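Long-range contacts in hemin ABC transporter, periplasmic hemin-binding protein HutB (Vibrio cholerae, PDB 5KHL), which probably binds hemin in the periplasm and hands it to an ABC transporter for heme import: residues A[40-45]-A[52-57]; A[18-23]-A[74-79]; A[63-68]-A[85-90]; A[27-32]-A[112-117]. All coordinates share one frame; numbering follows the deposited sequence.

Overall arrangement
Contact 2, the parallel pairing of strands 19-21 and 75-78, lies at the middle of the group, with the other three contacts around it. Contact 1 joins the same sheet next to strand 19-21, its centre about 10 Å away; V40 N comes within 2.9 Å of I19 O. Contacts 3 and 4 cover opposite faces of this sheet, their centres about 12 and 11 Å from that of contact 2 and about 23 Å from each other. L63 and L88 of contact 3 pack against L76, whereas I30 and I117 of contact 4 pack against I19 and I77. The modelled sulfate sits at contact 3, probably a relic of crystallisation.

Contact 1 (A[40-45]-A[52-57]); sequences VAVDVT and LNLPTV
L54 reaches across to V40 and V42 with its two methyl ends, which part at CG. Its CB points at residues 40-45, and CG is swung anti to its own carbonyl carbon (chi1 -75°). From there CD1 goes to V42, meeting CG1 at 3.7 Å, the two side chains lying at about a right angle. CD2 goes to the V40-A41 peptide and rests 3.4 Å from V40 C, so that one branch is spent on a side chain and the other on the backbone. A forked leucine suits a place that offers two such different surfaces.

P55 continues the approach, its ring carbon CD tight against V40 O at 3.0 Å and its CG 3.8 Å from A41 CB. The ring CH2 groups, CD being next to the nitrogen, can sit against a carbonyl oxygen, and proline, with no N-H to give, still offers its C=O, which residues 40-45 use: V42 N donates to P55 O at 3.1 Å, with an N-H...O angle of 162°. Further on, T56 CA lies 3.2 Å from V42 O, a CA-H...O contact, and V57 CG2 closes on A41 CB at 3.7 Å. The small A41 leaves space for both P55 and V57. Past the touching part, D43 OD2 takes the N-H of T45 in an Asx turn, and D43 OD1 bonds S46.

With a single well-formed backbone bond and otherwise carbon packing, residues 52-57 are held to the edge of strand 39-42 more by apolar burial and CA-H...O contacts than by regular sheet pairing.

Contact 2 (A[18-23]-A[74-79]); sequences RIVSAG and THLIGS
The H75 imidazole has I19 CG1 lying obliquely to it, and the same CG1 lies 4.1 Å from H75 CB. M17 and I120 touch H75 from outside the pair, and its ND1 is hydrogen-bonded to N99, a polar tie for a ring in an otherwise apolar setting. The other flat group, the R18 guanidinium, leads away from residues 74-79, its NH2 bonded to E72 O; what R18 lays against T74 is its aliphatic base, CG being 4.0 Å from T74 CG2.

Flat peptides do the rest. R18 O accepts twice, from T74 N at 2.8 Å, in the carbonyl plane and on a lone pair, and from H75 N, tilted out of that plane. T74 OG1, held between backbone N and carbonyl carbon (chi1 63°), faces R18 N and accepts its N-H. V20 then bonds in both directions, its N to H75 O and its O from I77 N at 2.9 Å, before A22 N ends the series on I77 O at 2.7 Å.

Beta-branched I19, V20 and I77 suit the extended backbone. I19 CG2 and I77 CD1 meet on the face shared with H75 and S21; V20 CG1 and L76 CD1, 3.7 Å apart, fill the other. Small A22 and G78 bring the strand ends close, and G23 occupies the N-cap position of helix 24-32.

Parallel neighbours covered by helices on both faces are typical of the Rossmann-like lobe of periplasmic binding proteins for iron compounds and vitamin B12.

Contact 3 (A[63-68]-A[85-90]); sequences LAAEGL and DTALQQ. With SO4 (sulfate ion), chain B.
Q90 reaches A65 because its chain runs out extended beyond CG (chi2 -171°), which lays the amide against the alanine methyl: Q90 OE1 is 3.5 Å and Q90 CD 3.6 Å from A65 CB. In L63, CG stands anti to the carbonyl carbon with an extended chi2 of 177°, and this sends CD1 to L88 CD2 at 4.2 Å, the looser of the apolar touches.

Between these two pairs the backbones come closest. At the closest approach of helix 65-69 to helix 85-93 the two alanine methyls meet directly, A65 CB lying 3.8 Å from A87 CB; alanine at both places is what lets the helices approach so nearly. A87 CB also touches L63 O. Q90 is steadied by its own helix, NE2 donating to T86 O at 3.3 Å from above the carbonyl plane, a long bond. On the inner side L63 and L88 both rest on L76, which carries the pair down onto strand 75-78.

A sulfate sits at the N-terminal end of helix 65-69. E66 N donates to sulfate O1 at 2.9 Å in a nearly straight bond (168°). A more bent bond runs from G67 N to sulfate O3 at 3.2 Å. E66 CG, set beside its own backbone N by chi1, also lies near O1.

N-H groups of the first turn, which have no carbonyl a turn earlier in the helix to bond, together with the helix dipole probably favour an anion here, while the interface itself rests mainly on van der Waals packing of the alanines and leucines, with the Q90 amide laid on A65.

Contact 4 (A[27-32]-A[112-117]); sequences TELILA and TRIDQI
R113 meets L29 with its aliphatic part: CG lies 3.6 Å and CB 3.7 Å from L29 CD1, the two side chains crossing at about a right angle. The R113 chain leaves CB roughly opposite the backbone N (chi1 -154°), then bends at chi2 and chi3, which carries NE past the same methyl, and L29 CD1 stands obliquely to the guanidinium. R113 NE is buried here and has no partner in the model. The nearby E28 carboxylate, its OE2 5.1 Å from R113 NH2, is not in contact but may still steady the charge; its oxygens bond L256 N and K257 N.

I114 takes up the other branch of the leucine, CG1 meeting L29 CD2 at 3.8 Å. L29 CD1 meanwhile rests 3.8 Å from I114 N, so the fork of L29 spans R113 and I114. Outside the pair, I114 packs on L130 and V134 of helix 125-143.

Helices 24-32 and 107-120 lie over one face of the parallel sheet, the face of I19 and I77, forming a layer of the alpha/beta lobe. The short axes cross at -64° and pass 9.9 Å apart, a spacing at which leucine and isoleucine side chains meet between the helices.

I117 then comes back to the interface: its CG2 meets I30 CG1 at 3.9 Å and its CG1 the CB of L29 at 4.3 Å, while I117 and I30 also pack on the strands beneath.

Contact 1 (A[40-45]-A[52-57])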
loop_
_atom_site.group_PDB
_atom_site.type_symbol
_atom_site.label_atom_id
_atom_site.label_comp_id
_atom_site.label_asym_id
_atom_site.label_seq_id
_atom_site.Cartn_x
_atom_site.Cartn_y
_atom_site.Cartn_z
ATOM N N VAL A 40 15.200 -15.142 0.985
ATOM C CA VAL A 40 16.640 -14.946 1.114
ATOM C C VAL A 40 16.976 -13.467 1.089
ATOM O O VAL A 40 18.055 -13.075 1.481
ATOM C CB VAL A 40 17.432 -15.647 -0.005
ATOM C CG1 VAL A 40 17.235 -17.140 0.080
ATOM C CG2 VAL A 40 17.024 -15.111 -1.376
ATOM N N ALA A 41 16.034 -12.648 0.633
ATOM C CA ALA A 41 16.246 -11.207 0.538
ATOM C C ALA A 41 14.934 -10.498 0.238
ATOM O O ALA A 41 14.037 -11.069 -0.343
ATOM C CB ALA A 41 17.274 -10.895 -0.538
ATOM N N VAL A 42 14.853 -9.233 0.619
ATOM C CA VAL A 42 13.665 -8.418 0.426
ATOM C C VAL A 42 14.095 -7.070 -0.132
ATOM O O VAL A 42 15.277 -6.785 -0.211
ATOM C CB VAL A 42 12.879 -8.210 1.742
ATOM C CG1 VAL A 42 12.670 -9.529 2.439
ATOM C CG2 VAL A 42 13.609 -7.252 2.675
ATOM N N ASP A 43 13.137 -6.238 -0.519
ATOM C CA ASP A 43 13.465 -4.936 -1.083
ATOM C C ASP A 43 13.473 -3.898 0.037
ATOM O O ASP A 43 13.158 -4.234 1.166
ATOM C CB ASP A 43 12.461 -4.558 -2.166
ATOM C CG ASP A 43 11.106 -4.225 -1.584
ATOM O OD1 ASP A 43 10.457 -5.140 -1.053
ATOM O OD2 ASP A 43 10.699 -3.054 -1.634
ATOM N N VAL A 44 13.813 -2.649 -0.267
ATOM C CA VAL A 44 13.884 -1.616 0.769
ATOM C C VAL A 44 12.542 -1.356 1.460
ATOM O O VAL A 44 12.517 -1.079 2.667
ATOM C CB VAL A 44 14.401 -0.273 0.212
ATOM C CG1 VAL A 44 15.869 -0.390 -0.183
ATOM C CG2 VAL A 44 13.549 0.184 -0.968
ATOM N N THR A 45 11.440 -1.448 0.704
ATOM C CA THR A 45 10.094 -1.154 1.234
ATOM C C THR A 45 9.513 -2.290 2.078
ATOM O O THR A 45 8.495 -2.105 2.738
ATOM C CB THR A 45 9.040 -0.831 0.099
ATOM O OG1 THR A 45 8.696 -2.017 -0.638
ATOM C CG2 THR A 45 9.549 0.208 -0.859
ATOM N N LEU A 52 15.770 -12.137 11.206
ATOM C CA LEU A 52 15.971 -12.925 9.990
ATOM C C LEU A 52 17.314 -12.631 9.333
ATOM O O LEU A 52 17.825 -13.452 8.567
ATOM C CB LEU A 52 14.839 -12.652 9.006
ATOM C CG LEU A 52 13.887 -13.804 8.680
ATOM C CD1 LEU A 52 13.886 -14.858 9.773
ATOM C CD2 LEU A 52 12.477 -13.272 8.463
ATOM N N ASN A 53 17.866 -11.455 9.637
ATOM C CA ASN A 53 19.095 -10.971 9.016
ATOM C C ASN A 53 19.019 -11.005 7.481
ATOM O O ASN A 53 19.992 -11.356 6.806
ATOM C CB ASN A 53 20.303 -11.782 9.517
ATOM C CG ASN A 53 20.584 -11.568 11.009
ATOM O OD1 ASN A 53 20.223 -10.544 11.581
ATOM N ND2 ASN A 53 21.237 -12.542 11.638
ATOM N N LEU A 54 17.859 -10.649 6.929
ATOM C CA LEU A 54 17.692 -10.706 5.481
ATOM C C LEU A 54 18.398 -9.529 4.815
ATOM O O LEU A 54 18.273 -8.405 5.253
ATOM C CB LEU A 54 16.216 -10.727 5.096
ATOM C CG LEU A 54 15.440 -12.037 5.305
ATOM C CD1 LEU A 54 13.945 -11.796 5.131
ATOM C CD2 LEU A 54 15.907 -13.116 4.334
ATOM N N PRO A 55 19.168 -9.796 3.762
ATOM C CA PRO A 55 19.749 -8.701 2.987
ATOM C C PRO A 55 18.675 -7.941 2.215
ATOM O O PRO A 55 17.616 -8.520 1.872
ATOM C CB PRO A 55 20.709 -9.414 2.036
ATOM C CG PRO A 55 20.161 -10.772 1.895
ATOM C CD PRO A 55 19.546 -11.116 3.221
ATOM N N THR A 56 18.935 -6.656 1.978
ATOM C CA THR A 56 18.057 -5.865 1.142
ATOM C C THR A 56 18.614 -5.911 -0.250
ATOM O O THR A 56 19.679 -6.456 -0.493
ATOM C CB THR A 56 17.902 -4.409 1.596
ATOM O OG1 THR A 56 19.180 -3.842 1.908
ATOM C CG2 THR A 56 17.006 -4.348 2.810
ATOM N N VAL A 57 17.890 -5.319 -1.168
ATOM C CA VAL A 57 18.099 -5.627 -2.550
ATOM C C VAL A 57 17.857 -4.308 -3.266
ATOM O O VAL A 57 18.034 -4.173 -4.473
ATOM C CB VAL A 57 17.179 -6.828 -2.932
ATOM C CG1 VAL A 57 16.388 -6.612 -4.201
ATOM C CG2 VAL A 57 17.967 -8.145 -2.924
#

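Contact 2 (A[18-23]-A[74-79])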
loop_
_atom_site.group_PDB
_atom_site.type_symbol
_atom_site.label_atom_id
_atom_site.label_comp_id
_atom_site.label_asym_id
_atom_site.label_seq_id
_atom_site.Cartn_x
_atom_site.Cartn_y
_atom_site.Cartn_z
ATOM N N ARG A 18 14.353 -20.295 -2.446
ATOM C CA ARG A 18 15.137 -19.106 -2.124
ATOM C C ARG A 18 14.491 -17.922 -2.829
ATOM O O ARG A 18 14.715 -17.686 -4.015
ATOM C CB ARG A 18 16.603 -19.281 -2.539
ATOM C CG ARG A 18 17.129 -20.691 -2.262
ATOM C CD ARG A 18 18.651 -20.776 -2.295
ATOM N NE ARG A 18 19.222 -20.298 -1.040
ATOM C CZ ARG A 18 19.865 -19.150 -0.909
ATOM N NH1 ARG A 18 20.345 -18.788 0.272
ATOM N NH2 ARG A 18 20.031 -18.371 -1.963
ATOM N N ILE A 19 13.664 -17.192 -2.100
ATOM C CA ILE A 19 12.887 -16.126 -2.704
ATOM C C ILE A 19 13.474 -14.736 -2.471
ATOM O O ILE A 19 13.726 -14.349 -1.331
ATOM C CB ILE A 19 11.443 -16.139 -2.167
ATOM C CG1 ILE A 19 10.692 -17.351 -2.720
ATOM C CG2 ILE A 19 10.742 -14.846 -2.505
ATOM C CD1 ILE A 19 9.397 -17.653 -1.991
ATOM N N VAL A 20 13.679 -13.986 -3.553
ATOM C CA VAL A 20 13.818 -12.548 -3.429
ATOM C C VAL A 20 12.463 -11.880 -3.594
ATOM O O VAL A 20 11.876 -11.882 -4.679
ATOM C CB VAL A 20 14.776 -11.965 -4.452
ATOM C CG1 VAL A 20 14.812 -10.422 -4.314
ATOM C CG2 VAL A 20 16.183 -12.579 -4.284
ATOM N N SER A 21 11.949 -11.329 -2.506
ATOM C CA SER A 21 10.715 -10.574 -2.591
ATOM C C SER A 21 11.017 -9.112 -2.889
ATOM O O SER A 21 11.730 -8.445 -2.129
ATOM C CB SER A 21 9.910 -10.707 -1.313
ATOM O OG SER A 21 8.959 -9.680 -1.285
ATOM N N ALA A 22 10.475 -8.625 -4.001
ATOM C CA ALA A 22 10.868 -7.331 -4.535
ATOM C C ALA A 22 9.865 -6.232 -4.198
ATOM O O ALA A 22 9.956 -5.117 -4.712
ATOM C CB ALA A 22 11.046 -7.421 -6.009
ATOM N N GLY A 23 8.913 -6.553 -3.331
ATOM C CA GLY A 23 7.884 -5.602 -2.955
ATOM C C GLY A 23 7.239 -5.898 -1.622
ATOM O O GLY A 23 6.975 -7.063 -1.285
ATOM N N THR A 74 15.965 -18.678 -6.325
ATOM C CA THR A 74 15.214 -19.490 -7.272
ATOM C C THR A 74 14.050 -18.692 -7.844
ATOM O O THR A 74 13.565 -18.964 -8.946
ATOM C CB THR A 74 14.700 -20.752 -6.611
ATOM O OG1 THR A 74 13.793 -20.389 -5.563
ATOM C CG2 THR A 74 15.870 -21.516 -6.012
ATOM N N HIS A 75 13.612 -17.697 -7.082
ATOM C CA HIS A 75 12.528 -16.838 -7.503
ATOM C C HIS A 75 12.860 -15.383 -7.254
ATOM O O HIS A 75 13.530 -15.034 -6.266
ATOM C CB HIS A 75 11.242 -17.192 -6.763
ATOM C CG HIS A 75 10.782 -18.591 -6.989
ATOM N ND1 HIS A 75 9.781 -18.918 -7.882
ATOM C CD2 HIS A 75 11.182 -19.763 -6.437
ATOM C CE1 HIS A 75 9.590 -20.224 -7.875
ATOM N NE2 HIS A 75 10.429 -20.759 -7.003
ATOM N N LEU A 76 12.408 -14.545 -8.176
ATOM C CA LEU A 76 12.323 -13.121 -7.939
ATOM C C LEU A 76 10.878 -12.776 -8.150
ATOM O O LEU A 76 10.354 -12.933 -9.256
ATOM C CB LEU A 76 13.207 -12.309 -8.876
ATOM C CG LEU A 76 12.873 -10.818 -8.922
ATOM C CD1 LEU A 76 13.161 -10.137 -7.582
ATOM C CD2 LEU A 76 13.622 -10.124 -10.028
ATOM N N ILE A 77 10.229 -12.328 -7.081
ATOM C CA ILE A 77 8.817 -12.035 -7.121
ATOM C C ILE A 77 8.584 -10.553 -6.877
ATOM O O ILE A 77 9.024 -9.997 -5.873
ATOM C CB ILE A 77 8.037 -12.869 -6.070
ATOM C CG1 ILE A 77 8.309 -14.358 -6.247
ATOM C CG2 ILE A 77 6.539 -12.623 -6.176
ATOM C CD1 ILE A 77 7.828 -15.198 -5.067
ATOM N N GLY A 78 7.853 -9.915 -7.776
ATOM C CA GLY A 78 7.461 -8.543 -7.538
ATOM C C GLY A 78 6.415 -8.065 -8.514
ATOM O O GLY A 78 5.822 -8.866 -9.248
ATOM N N SER A 79 6.179 -6.758 -8.518
ATOM C CA SER A 79 5.185 -6.166 -9.404
ATOM C C SER A 79 5.761 -5.995 -10.796
ATOM O O SER A 79 6.923 -6.279 -11.032
ATOM C CB SER A 79 4.707 -4.820 -8.878
ATOM O OG SER A 79 5.695 -3.831 -9.080
#

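Contact 3 (A[63-68]-A[85-90])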
loop_
_atom_site.group_PDB
_atom_site.type_symbol
_atom_site.label_atom_id
_atom_site.label_comp_id
_atom_site.label_asym_id
_atom_site.label_seq_id
_atom_site.Cartn_x
_atom_site.Cartn_y
_atom_site.Cartn_z
ATOM N N LEU A 63 17.020 -3.003 -9.624
ATOM C CA LEU A 63 17.604 -4.240 -9.176
ATOM C C LEU A 63 18.950 -4.421 -9.847
ATOM O O LEU A 63 19.130 -4.029 -11.000
ATOM C CB LEU A 63 16.681 -5.409 -9.488
ATOM C CG LEU A 63 15.313 -5.402 -8.789
ATOM C CD1 LEU A 63 14.504 -6.574 -9.269
ATOM C CD2 LEU A 63 15.500 -5.463 -7.305
ATOM N N ALA A 64 19.892 -4.996 -9.102
ATOM C CA ALA A 64 21.231 -5.311 -9.603
ATOM C C ALA A 64 21.298 -6.791 -9.974
ATOM O O ALA A 64 21.099 -7.666 -9.135
ATOM C CB ALA A 64 22.297 -4.959 -8.564
ATOM N N ALA A 65 21.561 -7.072 -11.239
ATOM C CA ALA A 65 21.531 -8.452 -11.708
ATOM C C ALA A 65 22.557 -9.311 -10.959
ATOM O O ALA A 65 22.200 -10.333 -10.363
ATOM C CB ALA A 65 21.765 -8.507 -13.218
ATOM N N GLU A 66 23.815 -8.872 -10.949
ATOM C CA GLU A 66 24.870 -9.622 -10.274
ATOM C C GLU A 66 24.628 -9.687 -8.771
ATOM O O GLU A 66 24.856 -10.724 -8.155
ATOM C CB GLU A 66 26.247 -9.017 -10.564
ATOM C CG GLU A 66 26.658 -9.161 -12.005
ATOM C CD GLU A 66 26.772 -10.615 -12.425
ATOM O OE1 GLU A 66 26.397 -10.929 -13.577
ATOM O OE2 GLU A 66 27.241 -11.440 -11.602
ATOM N N GLY A 67 24.158 -8.591 -8.186
ATOM C CA GLY A 67 23.907 -8.557 -6.757
ATOM C C GLY A 67 22.888 -9.604 -6.352
ATOM O O GLY A 67 22.999 -10.243 -5.308
ATOM N N LEU A 68 21.878 -9.779 -7.193
ATOM C CA LEU A 68 20.845 -10.777 -6.945
ATOM C C LEU A 68 21.382 -12.187 -7.157
ATOM O O LEU A 68 21.048 -13.112 -6.413
ATOM C CB LEU A 68 19.650 -10.527 -7.855
ATOM C CG LEU A 68 18.881 -9.302 -7.371
ATOM C CD1 LEU A 68 17.811 -8.882 -8.360
ATOM C CD2 LEU A 68 18.267 -9.615 -6.026
ATOM N N ASP A 85 14.713 -3.995 -17.064
ATOM C CA ASP A 85 14.398 -5.214 -17.778
ATOM C C ASP A 85 15.661 -5.983 -18.125
ATOM O O ASP A 85 15.662 -7.209 -18.141
ATOM C CB ASP A 85 13.587 -4.907 -19.029
ATOM C CG ASP A 85 12.177 -5.444 -18.928
ATOM O OD1 ASP A 85 11.343 -4.800 -18.255
ATOM O OD2 ASP A 85 11.906 -6.521 -19.499
ATOM N N THR A 86 16.743 -5.256 -18.368
ATOM C CA THR A 86 18.014 -5.887 -18.692
ATOM C C THR A 86 18.548 -6.772 -17.554
ATOM O O THR A 86 19.299 -7.713 -17.797
ATOM C CB THR A 86 19.071 -4.841 -19.069
ATOM O OG1 THR A 86 20.265 -5.506 -19.496
ATOM C CG2 THR A 86 19.371 -3.924 -17.888
ATOM N N ALA A 87 18.157 -6.480 -16.318
ATOM C CA ALA A 87 18.582 -7.298 -15.186
ATOM C C ALA A 87 17.658 -8.492 -15.070
ATOM O O ALA A 87 18.087 -9.605 -14.749
ATOM C CB ALA A 87 18.578 -6.497 -13.900
ATOM N N LEU A 88 16.381 -8.259 -15.350
ATOM C CA LEU A 88 15.417 -9.334 -15.308
ATOM C C LEU A 88 15.744 -10.421 -16.331
ATOM O O LEU A 88 15.533 -11.597 -16.058
ATOM C CB LEU A 88 14.009 -8.789 -15.526
ATOM C CG LEU A 88 13.608 -7.700 -14.521
ATOM C CD1 LEU A 88 12.178 -7.263 -14.768
ATOM C CD2 LEU A 88 13.813 -8.163 -13.079
ATOM N N GLN A 89 16.265 -10.046 -17.498
ATOM C CA GLN A 89 16.641 -11.065 -18.490
ATOM C C GLN A 89 17.828 -11.885 -17.995
ATOM O O GLN A 89 17.833 -13.106 -18.126
ATOM C CB GLN A 89 16.970 -10.453 -19.866
ATOM C CG GLN A 89 17.348 -8.984 -19.848
ATOM C CD GLN A 89 18.119 -8.514 -21.088
ATOM O OE1 GLN A 89 19.217 -9.006 -21.380
ATOM N NE2 GLN A 89 17.555 -7.537 -21.801
ATOM N N GLN A 90 18.817 -11.210 -17.417
ATOM C CA GLN A 90 19.990 -11.875 -16.850
ATOM C C GLN A 90 19.625 -12.910 -15.778
ATOM O O GLN A 90 20.312 -13.914 -15.601
ATOM C CB GLN A 90 20.950 -10.835 -16.263
ATOM C CG GLN A 90 21.494 -9.847 -17.282
ATOM C CD GLN A 90 22.600 -8.963 -16.724
ATOM O OE1 GLN A 90 23.555 -9.449 -16.101
ATOM N NE2 GLN A 90 22.475 -7.655 -16.945
HETATM S S SO4 B . 25.364 -5.543 -11.190
HETATM O O1 SO4 B . 24.867 -6.450 -12.219
HETATM O O2 SO4 B . 24.601 -4.303 -11.210
HETATM O O3 SO4 B . 25.219 -6.136 -9.864
HETATM O O4 SO4 B . 26.771 -5.258 -11.468
#

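Contact 4 (A[27-32]-A[112-117])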
loop_
_atom_site.group_PDB
_atom_site.type_symbol
_atom_site.label_atom_id
_atom_site.label_comp_id
_atom_site.label_asym_id
_atom_site.label_seq_id
_atom_site.Cartn_x
_atom_site.Cartn_y
_atom_site.Cartn_z
ATOM N N THR A 27 6.078 -9.364 0.344
ATOM C CA THR A 27 6.615 -9.799 1.624
ATOM C C THR A 27 5.536 -10.091 2.670
ATOM O O THR A 27 5.623 -11.096 3.366
ATOM C CB THR A 27 7.580 -8.745 2.188
ATOM O OG1 THR A 27 8.652 -8.566 1.266
ATOM C CG2 THR A 27 8.142 -9.170 3.538
ATOM N N GLU A 28 4.528 -9.224 2.777
ATOM C CA GLU A 28 3.513 -9.397 3.821
ATOM C C GLU A 28 2.757 -10.709 3.589
ATOM O O GLU A 28 2.544 -11.472 4.524
ATOM C CB GLU A 28 2.546 -8.186 3.912
ATOM C CG GLU A 28 1.783 -7.843 2.644
ATOM C CD GLU A 28 0.503 -7.019 2.875
ATOM O OE1 GLU A 28 0.434 -6.190 3.811
ATOM O OE2 GLU A 28 -0.447 -7.205 2.087
ATOM N N LEU A 29 2.384 -10.979 2.344
ATOM C CA LEU A 29 1.655 -12.194 2.048
ATOM C C LEU A 29 2.536 -13.428 2.309
ATOM O O LEU A 29 2.089 -14.380 2.959
ATOM C CB LEU A 29 1.120 -12.162 0.606
ATOM C CG LEU A 29 0.083 -11.047 0.365
ATOM C CD1 LEU A 29 -0.477 -11.089 -1.041
ATOM C CD2 LEU A 29 -1.043 -11.109 1.378
ATOM N N ILE A 30 3.790 -13.385 1.856
ATOM C CA ILE A 30 4.754 -14.467 2.102
ATOM C C ILE A 30 4.860 -14.793 3.601
ATOM O O ILE A 30 4.854 -15.959 4.008
ATOM C CB ILE A 30 6.167 -14.121 1.527
ATOM C CG1 ILE A 30 6.092 -13.958 0.008
ATOM C CG2 ILE A 30 7.192 -15.205 1.887
ATOM C CD1 ILE A 30 7.427 -13.839 -0.683
ATOM N N LEU A 31 4.925 -13.751 4.416
ATOM C CA LEU A 31 4.892 -13.909 5.863
ATOM C C LEU A 31 3.527 -14.437 6.333
ATOM O O LEU A 31 3.464 -15.364 7.137
ATOM C CB LEU A 31 5.225 -12.574 6.551
ATOM C CG LEU A 31 6.680 -12.211 6.892
ATOM C CD1 LEU A 31 7.631 -12.480 5.745
ATOM C CD2 LEU A 31 6.786 -10.744 7.322
ATOM N N ALA A 32 2.436 -13.868 5.817
ATOM C CA ALA A 32 1.090 -14.240 6.284
ATOM C C ALA A 32 0.806 -15.696 6.014
ATOM O O ALA A 32 0.084 -16.340 6.760
ATOM C CB ALA A 32 0.023 -13.375 5.631
ATOM N N THR A 112 -6.336 -12.069 -5.527
ATOM C CA THR A 112 -5.525 -12.632 -6.612
ATOM C C THR A 112 -4.036 -12.750 -6.221
ATOM O O THR A 112 -3.367 -13.759 -6.513
ATOM C CB THR A 112 -5.651 -11.755 -7.896
ATOM O OG1 THR A 112 -7.024 -11.685 -8.301
ATOM C CG2 THR A 112 -4.825 -12.313 -9.033
ATOM N N ARG A 113 -3.528 -11.713 -5.564
ATOM C CA ARG A 113 -2.151 -11.694 -5.087
ATOM C C ARG A 113 -1.895 -12.843 -4.115
ATOM O O ARG A 113 -0.859 -13.510 -4.181
ATOM C CB ARG A 113 -1.838 -10.340 -4.432
ATOM C CG ARG A 113 -0.350 -9.946 -4.455
ATOM C CD ARG A 113 -0.162 -8.414 -4.535
ATOM N NE ARG A 113 -0.851 -7.755 -3.447
ATOM C CZ ARG A 113 -1.881 -6.936 -3.581
ATOM N NH1 ARG A 113 -2.354 -6.616 -4.778
ATOM N NH2 ARG A 113 -2.428 -6.428 -2.498
ATOM N N ILE A 114 -2.855 -13.088 -3.228
ATOM C CA ILE A 114 -2.740 -14.180 -2.258
ATOM C C ILE A 114 -2.649 -15.506 -2.990
ATOM O O ILE A 114 -1.839 -16.369 -2.632
ATOM C CB ILE A 114 -3.930 -14.201 -1.256
ATOM C CG1 ILE A 114 -3.916 -12.953 -0.371
ATOM C CG2 ILE A 114 -3.887 -15.445 -0.355
ATOM C CD1 ILE A 114 -5.096 -12.858 0.561
ATOM N N ASP A 115 -3.458 -15.662 -4.037
ATOM C CA ASP A 115 -3.422 -16.886 -4.843
ATOM C C ASP A 115 -2.077 -17.041 -5.539
ATOM O O ASP A 115 -1.505 -18.129 -5.549
ATOM C CB ASP A 115 -4.538 -16.903 -5.901
ATOM C CG ASP A 115 -5.879 -17.287 -5.345
ATOM O OD1 ASP A 115 -6.870 -16.928 -6.000
ATOM O OD2 ASP A 115 -5.952 -17.940 -4.281
ATOM N N GLN A 116 -1.595 -15.944 -6.129
ATOM C CA GLN A 116 -0.359 -15.966 -6.917
ATOM C C GLN A 116 0.825 -16.366 -6.055
ATOM O O GLN A 116 1.637 -17.177 -6.467
ATOM C CB GLN A 116 -0.100 -14.608 -7.573
ATOM C CG GLN A 116 -0.944 -14.353 -8.834
ATOM C CD GLN A 116 -0.955 -12.888 -9.243
ATOM O OE1 GLN A 116 -0.974 -11.995 -8.398
ATOM N NE2 GLN A 116 -0.935 -12.639 -10.544
ATOM N N ILE A 117 0.876 -15.830 -4.837
ATOM C CA ILE A 117 1.950 -16.137 -3.889
ATOM C C ILE A 117 1.849 -17.537 -3.288
ATOM O O ILE A 117 2.846 -18.263 -3.219
ATOM C CB ILE A 117 1.985 -15.117 -2.713
ATOM C CG1 ILE A 117 2.300 -13.701 -3.210
ATOM C CG2 ILE A 117 2.968 -15.570 -1.646
ATOM C CD1 ILE A 117 3.225 -13.666 -4.409
#